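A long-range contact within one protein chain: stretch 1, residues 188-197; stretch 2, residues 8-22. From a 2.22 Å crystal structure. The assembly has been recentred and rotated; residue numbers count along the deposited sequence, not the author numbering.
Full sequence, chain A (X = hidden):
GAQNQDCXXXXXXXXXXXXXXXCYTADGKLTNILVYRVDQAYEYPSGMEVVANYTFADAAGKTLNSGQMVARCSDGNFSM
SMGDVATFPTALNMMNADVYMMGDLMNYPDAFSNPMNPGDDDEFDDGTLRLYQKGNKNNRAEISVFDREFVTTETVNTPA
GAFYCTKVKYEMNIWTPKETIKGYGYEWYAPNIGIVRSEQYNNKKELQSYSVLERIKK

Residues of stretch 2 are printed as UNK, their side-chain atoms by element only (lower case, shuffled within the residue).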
# COMPACT_ATOMS: atom_id res chain seq x y z
N TRP A 188 -7.56 -17.97 8.80
CA TRP A 188 -8.97 -18.11 8.74
C TRP A 188 -9.51 -16.69 8.85
O TRP A 188 -9.12 -15.96 9.77
CB TRP A 188 -9.47 -18.93 9.90
CG TRP A 188 -9.23 -20.41 9.85
CD1 TRP A 188 -10.11 -21.36 9.45
CD2 TRP A 188 -8.06 -21.11 10.30
NE1 TRP A 188 -9.57 -22.61 9.60
CE2 TRP A 188 -8.32 -22.49 10.14
CE3 TRP A 188 -6.83 -20.71 10.82
CZ2 TRP A 188 -7.38 -23.48 10.46
CZ3 TRP A 188 -5.89 -21.69 11.15
CH2 TRP A 188 -6.18 -23.07 10.97
N TYR A 189 -10.38 -16.30 7.91
CA TYR A 189 -10.96 -14.96 7.95
C TYR A 189 -12.46 -14.95 7.72
O TYR A 189 -13.02 -15.85 7.08
CB TYR A 189 -10.25 -14.01 6.99
CG TYR A 189 -10.34 -14.35 5.52
CD1 TYR A 189 -9.38 -15.18 4.91
CD2 TYR A 189 -11.35 -13.81 4.72
CE1 TYR A 189 -9.45 -15.47 3.55
CE2 TYR A 189 -11.42 -14.10 3.34
CZ TYR A 189 -10.47 -14.92 2.77
OH TYR A 189 -10.50 -15.16 1.43
N ALA A 190 -13.09 -13.91 8.26
CA ALA A 190 -14.53 -13.79 8.33
C ALA A 190 -14.98 -12.36 8.07
O ALA A 190 -14.24 -11.40 8.37
CB ALA A 190 -15.05 -14.23 9.72
N PRO A 191 -16.20 -12.20 7.52
CA PRO A 191 -16.81 -10.90 7.29
C PRO A 191 -16.90 -10.09 8.57
O PRO A 191 -17.24 -10.65 9.61
CB PRO A 191 -18.23 -11.24 6.83
CG PRO A 191 -18.16 -12.66 6.31
CD PRO A 191 -16.98 -13.32 6.93
N ASN A 192 -16.61 -8.79 8.46
CA ASN A 192 -16.69 -7.81 9.51
C ASN A 192 -15.68 -8.01 10.67
O ASN A 192 -15.75 -7.33 11.67
CB ASN A 192 -18.13 -7.67 10.04
CG ASN A 192 -19.16 -7.50 8.92
OD1 ASN A 192 -19.00 -6.68 8.03
ND2 ASN A 192 -20.21 -8.28 8.97
N ILE A 193 -14.73 -8.92 10.51
CA ILE A 193 -13.73 -9.19 11.57
C ILE A 193 -12.33 -9.18 11.00
O ILE A 193 -11.46 -8.51 11.54
CB ILE A 193 -13.96 -10.57 12.22
CG1 ILE A 193 -15.37 -10.68 12.80
CG2 ILE A 193 -12.97 -10.82 13.36
CD1 ILE A 193 -15.75 -12.15 13.13
N GLY A 194 -12.11 -9.86 9.89
CA GLY A 194 -10.78 -10.06 9.34
C GLY A 194 -10.28 -11.41 9.81
O GLY A 194 -11.04 -12.39 9.84
N ILE A 195 -9.02 -11.45 10.24
CA ILE A 195 -8.38 -12.69 10.67
C ILE A 195 -8.92 -13.15 12.03
O ILE A 195 -8.82 -12.44 13.04
CB ILE A 195 -6.81 -12.54 10.79
CG1 ILE A 195 -6.18 -11.96 9.50
CG2 ILE A 195 -6.17 -13.87 11.22
CD1 ILE A 195 -6.62 -12.61 8.22
N VAL A 196 -9.49 -14.34 12.03
CA VAL A 196 -10.03 -14.96 13.23
C VAL A 196 -8.98 -15.86 13.89
O VAL A 196 -8.92 -15.96 15.11
CB VAL A 196 -11.31 -15.76 12.87
CG1 VAL A 196 -11.79 -16.63 13.99
CG2 VAL A 196 -12.41 -14.77 12.45
N ARG A 197 -8.16 -16.50 13.06
CA ARG A 197 -7.14 -17.41 13.54
C ARG A 197 -6.04 -17.49 12.52
O ARG A 197 -6.29 -17.35 11.32
CB ARG A 197 -7.76 -18.78 13.78
CG ARG A 197 -6.77 -19.85 14.27
CD ARG A 197 -7.42 -21.25 14.38
NE ARG A 197 -6.42 -22.20 14.85
CZ ARG A 197 -6.09 -22.42 16.14
NH1 ARG A 197 -6.71 -21.80 17.14
NH2 ARG A 197 -5.12 -23.27 16.43
N UNK A 8 -18.44 -8.81 0.37
CA UNK A 8 -18.16 -8.91 1.81
C UNK A 8 -16.93 -8.08 2.19
O UNK A 8 -15.97 -7.98 1.43
c UNK A 8 -17.95 -10.35 2.19
N UNK A 9 -16.95 -7.50 3.38
CA UNK A 9 -15.87 -6.63 3.85
C UNK A 9 -15.22 -7.36 5.03
O UNK A 9 -15.80 -7.46 6.10
c UNK A 9 -13.94 -2.93 5.83
c UNK A 9 -15.12 -3.34 3.36
c UNK A 9 -13.60 -2.09 4.76
c UNK A 9 -14.88 -3.94 5.65
c UNK A 9 -16.47 -5.27 4.24
c UNK A 9 -15.46 -4.17 4.42
c UNK A 9 -14.18 -2.32 3.52
N UNK A 10 -14.00 -7.85 4.84
CA UNK A 10 -13.33 -8.72 5.83
C UNK A 10 -12.52 -7.97 6.87
O UNK A 10 -11.33 -8.15 6.97
c UNK A 10 -13.23 -10.57 4.15
c UNK A 10 -14.14 -11.49 4.68
c UNK A 10 -13.94 -11.19 1.94
c UNK A 10 -12.45 -9.71 5.07
c UNK A 10 -13.16 -10.41 2.78
c UNK A 10 -14.81 -12.13 2.48
c UNK A 10 -14.91 -12.28 3.85
N UNK A 11 -13.20 -7.11 7.63
CA UNK A 11 -12.56 -6.26 8.65
C UNK A 11 -13.68 -5.51 9.38
O UNK A 11 -14.72 -5.25 8.80
c UNK A 11 -8.63 -4.81 10.35
c UNK A 11 -8.82 -3.49 10.81
c UNK A 11 -9.52 -5.36 9.44
c UNK A 11 -11.59 -5.24 7.99
c UNK A 11 -10.80 -3.33 9.42
c UNK A 11 -9.89 -2.75 10.32
c UNK A 11 -10.62 -4.62 8.97
N UNK A 12 -13.49 -5.17 10.65
CA UNK A 12 -14.56 -4.38 11.27
C UNK A 12 -14.77 -3.05 10.54
O UNK A 12 -13.83 -2.47 10.01
c UNK A 12 -14.03 -4.13 12.68
c UNK A 12 -12.58 -4.37 12.58
c UNK A 12 -12.46 -5.50 11.64
N UNK A 13 -16.02 -2.60 10.51
CA UNK A 13 -16.34 -1.39 9.81
C UNK A 13 -17.28 -0.41 10.53
O UNK A 13 -17.66 0.57 9.93
c UNK A 13 -16.82 -1.75 8.39
o UNK A 13 -19.03 -2.45 8.50
n UNK A 13 -17.50 -4.07 8.24
c UNK A 13 -17.88 -2.79 8.38
N UNK A 14 -17.60 -0.62 11.81
CA UNK A 14 -18.35 0.38 12.59
C UNK A 14 -17.38 1.26 13.34
O UNK A 14 -16.54 0.75 14.06
c UNK A 14 -21.11 -1.90 14.21
c UNK A 14 -19.25 -0.28 13.65
c UNK A 14 -20.14 -1.37 13.14
o UNK A 14 -21.15 -1.43 15.37
n UNK A 14 -21.89 -2.90 13.82
N UNK A 15 -17.52 2.58 13.21
CA UNK A 15 -16.64 3.52 13.92
C UNK A 15 -16.61 3.19 15.40
O UNK A 15 -17.64 2.96 15.99
c UNK A 15 -17.09 4.98 13.73
o UNK A 15 -16.78 7.46 11.01
c UNK A 15 -16.82 5.48 12.32
c UNK A 15 -17.11 6.97 12.12
o UNK A 15 -17.66 7.63 13.06
N UNK A 16 -15.42 3.18 15.99
CA UNK A 16 -15.26 2.89 17.41
C UNK A 16 -15.11 1.41 17.72
O UNK A 16 -14.66 1.06 18.79
N UNK A 17 -15.48 0.52 16.79
CA UNK A 17 -15.40 -0.93 17.06
C UNK A 17 -13.95 -1.33 17.31
O UNK A 17 -13.06 -0.77 16.67
c UNK A 17 -15.92 -3.27 16.13
o UNK A 17 -16.63 -5.33 15.26
c UNK A 17 -15.99 -1.76 15.90
c UNK A 17 -16.68 -4.09 15.13
o UNK A 17 -17.31 -3.51 14.21
N UNK A 18 -13.74 -2.30 18.20
CA UNK A 18 -12.41 -2.70 18.67
C UNK A 18 -12.27 -4.23 18.69
O UNK A 18 -13.10 -4.91 19.27
n UNK A 18 -11.09 0.31 21.58
o UNK A 18 -10.23 -1.47 22.65
c UNK A 18 -10.79 -1.74 20.35
c UNK A 18 -10.68 -0.95 21.62
c UNK A 18 -12.20 -2.13 20.06
N UNK A 19 -11.26 -4.76 18.01
CA UNK A 19 -11.01 -6.19 17.88
C UNK A 19 -9.67 -6.46 18.54
O UNK A 19 -8.71 -5.72 18.29
c UNK A 19 -13.36 -7.02 16.27
c UNK A 19 -12.20 -6.44 15.63
c UNK A 19 -10.88 -6.64 16.39
c UNK A 19 -10.46 -8.09 16.25
N UNK A 20 -9.60 -7.50 19.38
CA UNK A 20 -8.36 -7.92 20.02
C UNK A 20 -8.04 -9.32 19.58
O UNK A 20 -8.91 -10.18 19.59
c UNK A 20 -7.17 -8.25 22.24
c UNK A 20 -8.51 -7.90 21.52
o UNK A 20 -8.93 -6.60 21.91
N UNK A 21 -6.79 -9.54 19.19
CA UNK A 21 -6.30 -10.86 18.85
C UNK A 21 -5.04 -11.15 19.70
O UNK A 21 -4.15 -10.31 19.85
c UNK A 21 -4.68 -11.16 13.90
c UNK A 21 -6.17 -12.51 15.35
n UNK A 21 -5.61 -10.24 13.71
c UNK A 21 -5.97 -12.35 16.85
c UNK A 21 -6.02 -10.92 17.36
n UNK A 21 -4.93 -12.23 14.64
n UNK A 21 -3.48 -11.03 13.32
N UNK A 22 -4.99 -12.35 20.28
CA UNK A 22 -3.86 -12.78 21.11
C UNK A 22 -2.89 -13.62 20.29
O UNK A 22 -3.33 -14.39 19.42
c UNK A 22 -4.93 -12.70 23.42
n UNK A 22 -5.35 -13.31 24.50
o UNK A 22 -4.98 -11.48 23.29
c UNK A 22 -4.36 -13.58 22.33
O HOH W 1 -19.01 -7.78 5.25
O HOH W 2 -8.59 -9.78 13.70

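Position 8 has one side-chain carbon, CB, pointing toward stretch 1 without touching it. It is Ala8.

Position 9 has one carbon and then a six-carbon ring: Phe9, with no tyrosine oxygen. Its backbone makes the contact. Asn192 N donates to Phe9 O at 2.8 Å, nearly straight at 165°. Water 1 accepts from Phe9 N (2.8 Å) and donates to Asn192 OD1 (3.0 Å).

Position 10 again has one carbon and a six-carbon ring. The edge of the Tyr189 ring meets its face, with centroids 5.0 Å apart and planes at 82°. This is Phe10. Its CD1 lies 3.6 Å from Tyr189 CD2, and its CE1 lies 3.9 Å from Pro191 CD.

Position 11 has the same seven carbons, but CB points away from stretch 1. It is Phe11. Its carbonyl serves the contact: Asn192 CA approaches Phe11 O at 3.3 Å in a CA-H...O contact.

Position 12 has three carbons closing a ring onto the backbone N, so it is Pro12. With no hydrogen on that nitrogen, Pro12 N and Asn192 O, 3.3 Å apart, cannot hydrogen-bond. Pro12 CA instead meets Asn192 O at 3.2 Å.

Position 13 has two carbons, the second carrying one O and one N: Asn13. Its ND2 donates to Asn192 OD1 at 3.0 Å and to Phe11 O at 3.1 Å, tying its own loop to stretch 1.

Position 14 has three carbons, the last with O and N: Gln14. Position 15 has three carbons and two oxygens: Glu15. Position 16 has no side chain: Gly16, whose backbone angles call for glycine. None touches stretch 1.

Position 17 has three carbons ending in two oxygens: Glu17. Its N donates to Gln14 O at 2.9 Å, within a type II turn.

Position 18 has three carbons, then O and N: Gln18. Position 19 has four carbons forked at the first, one arm longer: Ile19, facing stretch 1. Position 20 has one carbon bearing O and C: Thr20.

Position 21 has three carbons, N, then a carbon with two more N. Ile195 CB lies over one face of this guanidinium. It is Arg21. Water 2 accepts from Arg21 NH1 (3.0 Å) and donates to Ile195 O (2.8 Å).

Position 22 has two carbons, then O and N: Asn22, out of reach.

The contact works through two hydrogen bonds at Asn192, aromatic packing at Phe10, and Arg21 farther along. Gly194 CA comes within 3.1 Å of Phe10 O; a CB there would be tight against that oxygen.

Stretch 2 8-22: AFFFPNQEGEQITRN
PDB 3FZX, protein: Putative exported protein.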